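Local coordinates for malonyl acyl carrier protein transacylase (Streptococcus pneumoniae, PDB 3IM8), which probably catalyses the transfer of the malonyl group from malonyl-CoA to holo-acyl carrier protein in fatty acid synthesis, at residues T155-N160 / V166-V171; R74-K79 / N268-G273. All coordinates share one frame; numbering follows the deposited sequence.

Contact 1: residues T155-N160 / V166-V171; sequences TPANYN and VIAGEV
A157 and A168 meet methyl to methyl, CB to CB at 3.7 Å, where an irregularity in the strand pairing turns A157 toward the partner strand. V166 and N158 stand side by side on one face of the sheet, touching through their CB atoms, with CB of V166 4.1 Å from CB of N158. V166 places CG1 anti to its backbone N (chi1 -176°), while CG2 meets the amide of N160 at a slant; CG2 of V166 lies 3.9 Å from ND2 of N160, and that ND2 is also hydrogen-bonded to Q164. T155 and A168 share the face of N158 and V166, and both rest on T200. The side chains of P156 and I167 diverge, although their backbones come close at this non-hydrogen-bonded pair; both reach C145 on helix 138-148.

Residues 155-160 and 166-169 form the antiparallel hairpin inside a mixed sheet whose strand order, with helix 138-148 against it, fits the ferredoxin-like small subdomain of the FabD family. A classic beta bulge interrupts the hairpin, as A157 and N158 both face V166. The carbonyl O of V166 takes two donors in its plane: N of A157 at a short 2.6 Å, and N of N158 at 3.1 Å on a lone pair. N of V166 answers to O of N158 at 3.0 Å. Beyond the bulge, T155 and A168 exchange a pair of backbone bonds, the straighter running from N of A168 to O of T155 (168° at the hydrogen). The bulge lies beside the predicted active site: the side chain of A157 is about 4 Å from that of H199, and the side chain of N158 about 6 Å from that of S90.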
loop_
_atom_site.group_PDB
_atom_site.type_symbol
_atom_site.label_atom_id
_atom_site.label_comp_id
_atom_site.label_asym_id
_atom_site.label_seq_id
_atom_site.Cartn_x
_atom_site.Cartn_y
_atom_site.Cartn_z
ATOM N N THR A 155 0.043 4.990 -17.904
ATOM C CA THR A 155 0.933 5.912 -17.130
ATOM C C THR A 155 1.784 5.155 -16.093
ATOM O O THR A 155 1.476 3.983 -15.789
ATOM C CB THR A 155 0.152 7.027 -16.395
ATOM O OG1 THR A 155 -0.875 6.450 -15.584
ATOM C CG2 THR A 155 -0.461 8.019 -17.391
ATOM N N PRO A 156 2.862 5.789 -15.573
ATOM C CA PRO A 156 3.494 5.130 -14.425
ATOM C C PRO A 156 2.475 5.039 -13.282
ATOM O O PRO A 156 1.796 6.018 -12.997
ATOM C CB PRO A 156 4.664 6.051 -14.065
ATOM C CG PRO A 156 5.024 6.705 -15.382
ATOM C CD PRO A 156 3.620 6.982 -15.992
ATOM N N ALA A 157 2.371 3.864 -12.668
ATOM C CA ALA A 157 1.460 3.590 -11.558
ATOM C C ALA A 157 2.211 3.597 -10.211
ATOM O O ALA A 157 1.692 4.089 -9.209
ATOM C CB ALA A 157 0.751 2.196 -11.761
ATOM N N ASN A 158 3.409 2.992 -10.173
ATOM C CA ASN A 158 4.113 2.854 -8.912
ATOM C C ASN A 158 5.530 3.310 -9.079
ATOM O O ASN A 158 6.296 2.652 -9.752
ATOM C CB ASN A 158 4.096 1.404 -8.407
ATOM C CG ASN A 158 2.685 0.897 -8.046
ATOM O OD1 ASN A 158 1.976 0.388 -8.885
ATOM N ND2 ASN A 158 2.312 1.022 -6.794
ATOM N N TYR A 159 5.878 4.427 -8.464
ATOM C CA TYR A 159 7.288 4.853 -8.381
ATOM C C TYR A 159 7.911 4.207 -7.137
ATOM O O TYR A 159 7.914 4.796 -6.063
ATOM C CB TYR A 159 7.432 6.380 -8.291
ATOM C CG TYR A 159 6.977 7.120 -9.556
ATOM C CD1 TYR A 159 5.624 7.463 -9.750
ATOM C CD2 TYR A 159 7.885 7.487 -10.538
ATOM C CE1 TYR A 159 5.195 8.140 -10.893
ATOM C CE2 TYR A 159 7.449 8.194 -11.707
ATOM C CZ TYR A 159 6.097 8.499 -11.860
ATOM O OH TYR A 159 5.642 9.177 -12.946
ATOM N N ASN A 160 8.447 3.000 -7.298
ATOM C CA ASN A 160 9.013 2.236 -6.160
ATOM C C ASN A 160 10.432 2.654 -5.740
ATOM O O ASN A 160 10.668 2.971 -4.562
ATOM C CB ASN A 160 8.911 0.700 -6.382
ATOM C CG ASN A 160 7.488 0.226 -6.700
ATOM O OD1 ASN A 160 6.495 0.788 -6.230
ATOM N ND2 ASN A 160 7.394 -0.861 -7.471
ATOM N N VAL A 166 6.717 0.894 -12.131
ATOM C CA VAL A 166 5.710 0.139 -12.806
ATOM C C VAL A 166 4.786 1.075 -13.583
ATOM O O VAL A 166 4.204 2.024 -13.007
ATOM C CB VAL A 166 4.837 -0.736 -11.835
ATOM C CG1 VAL A 166 3.824 -1.595 -12.642
ATOM C CG2 VAL A 166 5.729 -1.610 -10.935
ATOM N N ILE A 167 4.633 0.781 -14.880
ATOM C CA ILE A 167 3.627 1.461 -15.712
ATOM C C ILE A 167 2.382 0.599 -15.768
ATOM O O ILE A 167 2.476 -0.616 -15.744
ATOM C CB ILE A 167 4.202 1.759 -17.144
ATOM C CG1 ILE A 167 4.551 0.446 -17.877
ATOM C CG2 ILE A 167 5.516 2.534 -17.009
ATOM C CD1 ILE A 167 4.472 0.587 -19.405
ATOM N N ALA A 168 1.211 1.221 -15.874
ATOM C CA ALA A 168 -0.008 0.457 -15.980
ATOM C C ALA A 168 -1.012 1.098 -16.961
ATOM O O ALA A 168 -0.843 2.258 -17.374
ATOM C CB ALA A 168 -0.628 0.324 -14.584
ATOM N N GLY A 169 -2.059 0.338 -17.316
ATOM C CA GLY A 169 -3.215 0.851 -18.076
ATOM C C GLY A 169 -3.812 -0.204 -18.994
ATOM O O GLY A 169 -3.812 -1.373 -18.650
ATOM N N GLU A 170 -4.299 0.203 -20.178
ATOM C CA GLU A 170 -4.949 -0.734 -21.130
ATOM C C GLU A 170 -3.940 -1.506 -22.004
ATOM O O GLU A 170 -2.806 -1.061 -22.241
ATOM C CB GLU A 170 -5.951 0.023 -22.016
ATOM C CG GLU A 170 -6.947 0.862 -21.246
ATOM C CD GLU A 170 -7.737 1.794 -22.132
ATOM O OE1 GLU A 170 -7.312 2.923 -22.363
ATOM O OE2 GLU A 170 -8.820 1.413 -22.575
ATOM N N VAL A 171 -4.354 -2.692 -22.464
ATOM C CA VAL A 171 -3.398 -3.622 -23.088
ATOM C C VAL A 171 -2.655 -2.996 -24.243
ATOM O O VAL A 171 -1.449 -2.945 -24.224
ATOM C CB VAL A 171 -4.046 -4.932 -23.557
ATOM C CG1 VAL A 171 -2.982 -5.837 -24.197
ATOM C CG2 VAL A 171 -4.780 -5.614 -22.392
#

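Contact 2: residues R74-K79 / N268-G273; sequences RLLQEK and NFIEIG
L76 touches I270 and I272 through methyl groups alone, and no flat group of either segment takes part. The nearby planar groups belong to neighbours: the ring of F6 on strand 4-8 is in a side chain that touches both isoleucines, and Y81 touches I270. E271 starts away from the helix, and its carboxylate is bound by S279 OG and L278 N, one at each oxygen. L76 is extended at its second torsion (chi2 -158°), with CD1 bridging two methyls of the strand. Its nearer neighbour is CD1 of I272, 3.6 Å from CD1 of L76; the two side chains run antiparallel past one another. The second is CG2 of I270, at 3.8 Å from the same L76 CD1, and here the side chains meet at an angle.

The strand is an inner one of the four-stranded parallel sheet, between 4-8 and 290-294, and L76 belongs to the C-terminal end of helix 58-78 packed on one face of that sheet. L300 and L303 of helix 297-304 and V294 also touch L76. Further along, O of G273 is hydrogen-bonded to OG of S69, two turns before L76 in helix 58-78.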
loop_
_atom_site.group_PDB
_atom_site.type_symbol
_atom_site.label_atom_id
_atom_site.label_comp_id
_atom_site.label_asym_id
_atom_site.label_seq_id
_atom_site.Cartn_x
_atom_site.Cartn_y
_atom_site.Cartn_z
ATOM N N ARG A 74 -0.167 -2.295 16.540
ATOM C CA ARG A 74 -0.622 -2.242 17.921
ATOM C C ARG A 74 0.216 -3.128 18.844
ATOM O O ARG A 74 0.510 -2.743 19.986
ATOM C CB ARG A 74 -2.120 -2.569 18.057
ATOM C CG ARG A 74 -3.030 -1.462 17.647
ATOM C CD ARG A 74 -4.474 -1.938 17.596
ATOM N NE ARG A 74 -5.423 -0.865 17.303
ATOM C CZ ARG A 74 -6.740 -1.014 17.395
ATOM N NH1 ARG A 74 -7.238 -2.189 17.775
ATOM N NH2 ARG A 74 -7.554 0.023 17.150
ATOM N N LEU A 75 0.642 -4.288 18.344
ATOM C CA LEU A 75 1.576 -5.131 19.091
ATOM C C LEU A 75 2.914 -4.414 19.343
ATOM O O LEU A 75 3.390 -4.383 20.500
ATOM C CB LEU A 75 1.770 -6.502 18.416
ATOM C CG LEU A 75 2.795 -7.492 19.015
ATOM C CD1 LEU A 75 2.620 -7.737 20.515
ATOM C CD2 LEU A 75 2.791 -8.814 18.270
ATOM N N LEU A 76 3.509 -3.864 18.276
ATOM C CA LEU A 76 4.720 -3.074 18.381
ATOM C C LEU A 76 4.547 -1.963 19.452
ATOM O O LEU A 76 5.451 -1.774 20.284
ATOM C CB LEU A 76 5.150 -2.497 17.006
ATOM C CG LEU A 76 5.706 -3.483 15.958
ATOM C CD1 LEU A 76 6.528 -2.787 14.962
ATOM C CD2 LEU A 76 6.585 -4.539 16.639
ATOM N N GLN A 77 3.385 -1.297 19.474
ATOM C CA GLN A 77 3.083 -0.286 20.494
ATOM C C GLN A 77 3.171 -0.814 21.930
ATOM O O GLN A 77 3.776 -0.170 22.796
ATOM C CB GLN A 77 1.718 0.365 20.276
ATOM C CG GLN A 77 1.662 1.355 19.127
ATOM C CD GLN A 77 0.382 2.121 19.122
ATOM O OE1 GLN A 77 -0.724 1.550 19.014
ATOM N NE2 GLN A 77 0.503 3.432 19.193
ATOM N N GLU A 78 2.594 -1.990 22.170
ATOM C CA GLU A 78 2.701 -2.709 23.441
ATOM C C GLU A 78 4.133 -3.081 23.838
ATOM O O GLU A 78 4.428 -3.105 25.013
ATOM C CB GLU A 78 1.856 -3.994 23.386
ATOM C CG GLU A 78 2.050 -4.986 24.586
ATOM C CD GLU A 78 1.202 -6.262 24.462
ATOM O OE1 GLU A 78 1.799 -7.349 24.554
ATOM O OE2 GLU A 78 -0.054 -6.179 24.280
ATOM N N LYS A 79 5.000 -3.426 22.880
ATOM C CA LYS A 79 6.442 -3.703 23.147
ATOM C C LYS A 79 7.309 -2.414 23.257
ATOM O O LYS A 79 8.535 -2.478 23.416
ATOM C CB LYS A 79 7.021 -4.693 22.113
ATOM C CG LYS A 79 6.251 -6.038 22.010
ATOM C CD LYS A 79 6.711 -7.153 22.997
ATOM C CE LYS A 79 5.642 -8.236 23.191
ATOM N NZ LYS A 79 6.005 -9.433 24.035
ATOM N N ASN A 268 15.626 5.204 11.265
ATOM C CA ASN A 268 15.265 3.809 11.417
ATOM C C ASN A 268 13.924 3.497 10.677
ATOM O O ASN A 268 12.937 4.213 10.861
ATOM C CB ASN A 268 15.068 3.620 12.924
ATOM C CG ASN A 268 15.498 2.266 13.422
ATOM O OD1 ASN A 268 14.725 1.578 14.123
ATOM N ND2 ASN A 268 16.732 1.861 13.083
ATOM N N PHE A 269 13.855 2.442 9.869
ATOM C CA PHE A 269 12.562 2.097 9.208
ATOM C C PHE A 269 12.027 0.737 9.642
ATOM O O PHE A 269 12.779 -0.228 9.621
ATOM C CB PHE A 269 12.622 2.156 7.669
ATOM C CG PHE A 269 12.874 3.542 7.106
ATOM C CD1 PHE A 269 11.808 4.350 6.714
ATOM C CD2 PHE A 269 14.190 4.015 6.926
ATOM C CE1 PHE A 269 12.013 5.614 6.178
ATOM C CE2 PHE A 269 14.423 5.305 6.374
ATOM C CZ PHE A 269 13.342 6.099 6.002
ATOM N N ILE A 270 10.752 0.668 10.053
ATOM C CA ILE A 270 10.161 -0.652 10.455
ATOM C C ILE A 270 8.998 -0.905 9.530
ATOM O O ILE A 270 8.030 -0.124 9.523
ATOM C CB ILE A 270 9.741 -0.730 11.948
ATOM C CG1 ILE A 270 11.004 -0.668 12.864
ATOM C CG2 ILE A 270 9.030 -2.046 12.258
ATOM C CD1 ILE A 270 10.693 -0.560 14.364
ATOM N N GLU A 271 9.113 -1.950 8.712
ATOM C CA GLU A 271 8.000 -2.288 7.832
ATOM C C GLU A 271 7.062 -3.197 8.611
ATOM O O GLU A 271 7.485 -4.211 9.197
ATOM C CB GLU A 271 8.488 -2.946 6.532
ATOM C CG GLU A 271 7.341 -3.519 5.701
ATOM C CD GLU A 271 7.810 -4.080 4.413
ATOM O OE1 GLU A 271 9.027 -4.332 4.292
ATOM O OE2 GLU A 271 6.972 -4.278 3.511
ATOM N N ILE A 272 5.782 -2.826 8.644
ATOM C CA ILE A 272 4.765 -3.569 9.384
ATOM C C ILE A 272 4.157 -4.577 8.409
ATOM O O ILE A 272 3.690 -4.168 7.369
ATOM C CB ILE A 272 3.642 -2.623 9.848
ATOM C CG1 ILE A 272 4.215 -1.423 10.583
ATOM C CG2 ILE A 272 2.548 -3.424 10.677
ATOM C CD1 ILE A 272 5.032 -1.810 11.816
ATOM N N GLY A 273 4.117 -5.867 8.752
ATOM C CA GLY A 273 3.735 -6.909 7.791
ATOM C C GLY A 273 2.236 -6.863 7.479
ATOM O O GLY A 273 1.529 -6.035 8.036
#

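The two contacts are both buried, but they lie on opposite sides of the chain's centre, with their own centres 30 Å apart and no element in common: contact 1 lies within the mixed sheet, contact 2 joins helix 58-78 to the parallel sheet. Contact 1 pairs chain neighbours, strands 154-161 and 164-169, so backbone hydrogen bonds dominate and side chains add modest packing. Contact 2 spans 188 intervening residues, which include the whole of contact 1, and works purely by apolar methyl packing over a much smaller area, 91 Å² against 318 Å². Contact 1 also adjoins the predicted active site, whereas contact 2 lies away from it.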